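Local coordinates for Mll8374 protein (Mesorhizobium loti, PDB 3B5E), which is probably a carboxylesterase of the alpha/beta-hydrolase fold, inferred to cleave ester bonds with a serine nucleophile, at residues A[154-159]-A[186-191]. Residues are numbered along the deposited sequence; the frame is centred on the assembly and turned at random.
With EDO (1,2-ethanediol), chain G.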
ATOM      1  N   THR A 154      -8.046 -16.903  -3.200  1.00 22.48           N
ATOM      2  CA  THR A 154      -8.344 -15.748  -4.036  1.00 22.94           C
ATOM      3  C   THR A 154      -7.532 -15.777  -5.317  1.00 22.94           C
ATOM      4  O   THR A 154      -6.333 -16.031  -5.289  1.00 24.71           O
ATOM      5  CB  THR A 154      -8.046 -14.437  -3.265  1.00 22.85           C
ATOM      6  OG1 THR A 154      -8.856 -14.426  -2.088  1.00 23.44           O
ATOM      7  CG2 THR A 154      -8.388 -13.223  -4.094  1.00 20.28           C
ATOM      8  N   ASP A 155      -8.196 -15.498  -6.432  1.00 22.86           N
ATOM      9  CA  ASP A 155      -7.542 -15.492  -7.727  1.00 22.17           C
ATOM     10  C   ASP A 155      -7.085 -14.079  -8.025  1.00 23.28           C
ATOM     11  O   ASP A 155      -7.919 -13.202  -8.232  1.00 25.23           O
ATOM     12  CB  ASP A 155      -8.501 -15.994  -8.817  1.00 23.19           C
ATOM     13  CG  ASP A 155      -7.842 -16.093 -10.196  1.00 28.39           C
ATOM     14  OD1 ASP A 155      -6.662 -15.714 -10.347  1.00 25.73           O
ATOM     15  OD2 ASP A 155      -8.519 -16.576 -11.135  1.00 32.00           O
ATOM     16  N   LEU A 156      -5.767 -13.874  -8.071  1.00 22.11           N
ATOM     17  CA  LEU A 156      -5.186 -12.550  -8.300  1.00 22.54           C
ATOM     18  C   LEU A 156      -4.758 -12.378  -9.764  1.00 24.22           C
ATOM     19  O   LEU A 156      -3.991 -11.463 -10.100  1.00 27.59           O
ATOM     20  CB  LEU A 156      -3.967 -12.335  -7.382  1.00 21.26           C
ATOM     21  CG  LEU A 156      -4.188 -12.449  -5.866  1.00 22.95           C
ATOM     22  CD1 LEU A 156      -2.862 -12.278  -5.127  1.00 21.86           C
ATOM     23  CD2 LEU A 156      -5.217 -11.475  -5.319  1.00 20.24           C
ATOM     24  N   ALA A 157      -5.231 -13.269 -10.635  1.00 25.25           N
ATOM     25  CA  ALA A 157      -4.873 -13.215 -12.041  1.00 25.44           C
ATOM     26  C   ALA A 157      -5.122 -11.814 -12.542  1.00 26.46           C
ATOM     27  O   ALA A 157      -6.158 -11.221 -12.271  1.00 29.63           O
ATOM     28  CB  ALA A 157      -5.679 -14.221 -12.855  1.00 27.17           C
ATOM     29  N   GLY A 158      -4.153 -11.277 -13.259  1.00 27.76           N
ATOM     30  CA  GLY A 158      -4.286  -9.962 -13.838  1.00 29.55           C
ATOM     31  C   GLY A 158      -3.735  -8.842 -12.979  1.00 30.67           C
ATOM     32  O   GLY A 158      -3.576  -7.719 -13.481  1.00 32.83           O
ATOM     33  N   ILE A 159      -3.454  -9.099 -11.699  1.00 27.90           N
ATOM     34  CA  ILE A 159      -2.885  -8.061 -10.846  1.00 28.21           C
ATOM     35  C   ILE A 159      -1.345  -8.028 -10.993  1.00 26.65           C
ATOM     36  O   ILE A 159      -0.681  -9.051 -10.919  1.00 27.60           O
ATOM     37  CB  ILE A 159      -3.332  -8.235  -9.361  1.00 27.80           C
ATOM     38  CG1 ILE A 159      -4.854  -8.158  -9.281  1.00 31.61           C
ATOM     39  CG2 ILE A 159      -2.725  -7.181  -8.444  1.00 26.10           C
ATOM     40  CD1 ILE A 159      -5.413  -8.549  -7.923  1.00 33.47           C
ATOM     41  N   HIS A 186      -1.147 -17.417  -6.199  1.00 18.56           N
ATOM     42  CA  HIS A 186      -2.523 -16.967  -6.340  1.00 20.81           C
ATOM     43  C   HIS A 186      -2.791 -16.293  -7.673  1.00 20.72           C
ATOM     44  O   HIS A 186      -3.909 -15.892  -7.963  1.00 22.28           O
ATOM     45  CB  HIS A 186      -2.896 -16.054  -5.182  1.00 22.21           C
ATOM     46  CG  HIS A 186      -3.189 -16.802  -3.928  1.00 24.37           C
ATOM     47  ND1 HIS A 186      -4.470 -17.108  -3.531  1.00 24.29           N
ATOM     48  CD2 HIS A 186      -2.364 -17.362  -3.012  1.00 23.99           C
ATOM     49  CE1 HIS A 186      -4.418 -17.800  -2.407  1.00 24.87           C
ATOM     50  NE2 HIS A 186      -3.154 -17.963  -2.070  1.00 27.73           N
ATOM     51  N   GLY A 187      -1.747 -16.163  -8.473  1.00 20.17           N
ATOM     52  CA  GLY A 187      -1.881 -15.739  -9.846  1.00 19.59           C
ATOM     53  C   GLY A 187      -1.473 -14.318 -10.145  1.00 20.68           C
ATOM     54  O   GLY A 187      -1.633 -13.892 -11.271  1.00 21.20           O
ATOM     55  N   ALA A 188      -0.937 -13.591  -9.162  1.00 19.64           N
ATOM     56  CA  ALA A 188      -0.442 -12.239  -9.388  1.00 18.49           C
ATOM     57  C   ALA A 188       0.815 -12.280 -10.265  1.00 21.26           C
ATOM     58  O   ALA A 188       1.578 -13.235 -10.238  1.00 20.91           O
ATOM     59  CB  ALA A 188      -0.150 -11.551  -8.071  1.00 19.52           C
ATOM     60  N   GLU A 189       1.003 -11.238 -11.053  1.00 20.09           N
ATOM     61  CA  GLU A 189       2.250 -11.046 -11.783  1.00 23.03           C
ATOM     62  C   GLU A 189       3.196 -10.240 -10.890  1.00 20.56           C
ATOM     63  O   GLU A 189       3.058  -9.029 -10.732  1.00 22.84           O
ATOM     64  CB  GLU A 189       1.973 -10.332 -13.096  1.00 21.93           C
ATOM     65  CG  GLU A 189       3.203  -9.828 -13.818  1.00 30.15           C
ATOM     66  CD  GLU A 189       2.871  -9.228 -15.184  1.00 33.14           C
ATOM     67  OE1 GLU A 189       1.756  -9.498 -15.698  1.00 40.33           O
ATOM     68  OE2 GLU A 189       3.723  -8.480 -15.733  1.00 39.11           O
ATOM     69  N   VAL A 190       4.172 -10.932 -10.329  1.00 20.10           N
ATOM     70  CA  VAL A 190       5.041 -10.346  -9.300  1.00 19.40           C
ATOM     71  C   VAL A 190       6.348  -9.867  -9.936  1.00 22.17           C
ATOM     72  O   VAL A 190       6.966 -10.579 -10.719  1.00 22.14           O
ATOM     73  CB  VAL A 190       5.343 -11.379  -8.164  1.00 20.43           C
ATOM     74  CG1 VAL A 190       6.213 -10.735  -7.068  1.00 19.84           C
ATOM     75  CG2 VAL A 190       4.039 -11.993  -7.571  1.00 21.62           C
ATOM     76  N   ASP A 191       6.751  -8.650  -9.603  1.00 17.78           N
ATOM     77  CA  ASP A 191       8.055  -8.144  -9.927  1.00 17.74           C
ATOM     78  C   ASP A 191       8.691  -7.776  -8.604  1.00 18.35           C
ATOM     79  O   ASP A 191       8.322  -6.781  -8.016  1.00 18.40           O
ATOM     80  CB  ASP A 191       7.902  -6.890 -10.766  1.00 16.24           C
ATOM     81  CG  ASP A 191       9.204  -6.311 -11.174  1.00 23.32           C
ATOM     82  OD1 ASP A 191      10.252  -6.756 -10.682  1.00 22.81           O
ATOM     83  OD2 ASP A 191       9.174  -5.376 -12.014  1.00 23.27           O
TER
HETATM   84  C1  EDO G 227      -1.988 -20.788  -0.297  1.00 43.17           C
HETATM   85  O1  EDO G 227      -2.501 -19.485  -0.012  1.00 38.00           O
HETATM   86  C2  EDO G 227      -0.500 -20.661  -0.503  1.00 41.51           C
HETATM   87  O2  EDO G 227      -0.316 -20.440  -1.897  1.00 51.47           O
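The backbone N of L156 reaches the carbonyl O of H186 at 2.7 Å in a nearly straight bond (169° at the hydrogen). Two residues earlier, T154 O accepts from the ring of the same histidine: H186 ND1 donates to it at 2.8 Å, on a lone pair in the carbonyl plane, and the oxygen lies almost exactly in the ring plane. H186 is thus held by both its carbonyl and its imidazole. At the ring's far nitrogen, H186 NE2 hydrogen-bonds O1 of a 1,2-ethanediol at 2.6 Å, a molecule probably from the crystallisation liquor. An alanine here would probably leave T154 O without its imidazole donor and the ethanediol without its hydrogen bond to the ring. L156 CD1 packs against H186 CB at 3.8 Å, and L156 CB against the methyl of A188; L183 and M129 also touch the leucine. The joined parts are the loop entering strand 160-166 and the end of helix 176-185, where G187 closes a Schellman motif before edge strand 189-195 of the central sheet, in the alpha/beta-hydrolase fold. The positive phi of G187 calls for glycine, since a CB would jam against the carbonyl O of H186. A157 N donates to D155 OD1 in an Asx turn, meeting it from above the carboxylate plane; D155 CG, anti to its own backbone N (chi1 -176°), lies beside the carbonyl carbon, on the side of that N-H. A type II turn from L156 to I159 follows, with G158 at positive phi, and A157 CA sets a C-H against G187 O at 3.4 Å. Beyond the turn, E189 N donates to I159 O at 2.8 Å, and backbone bonds of E189 and D191 with T161 continue the parallel pairing of the two strands.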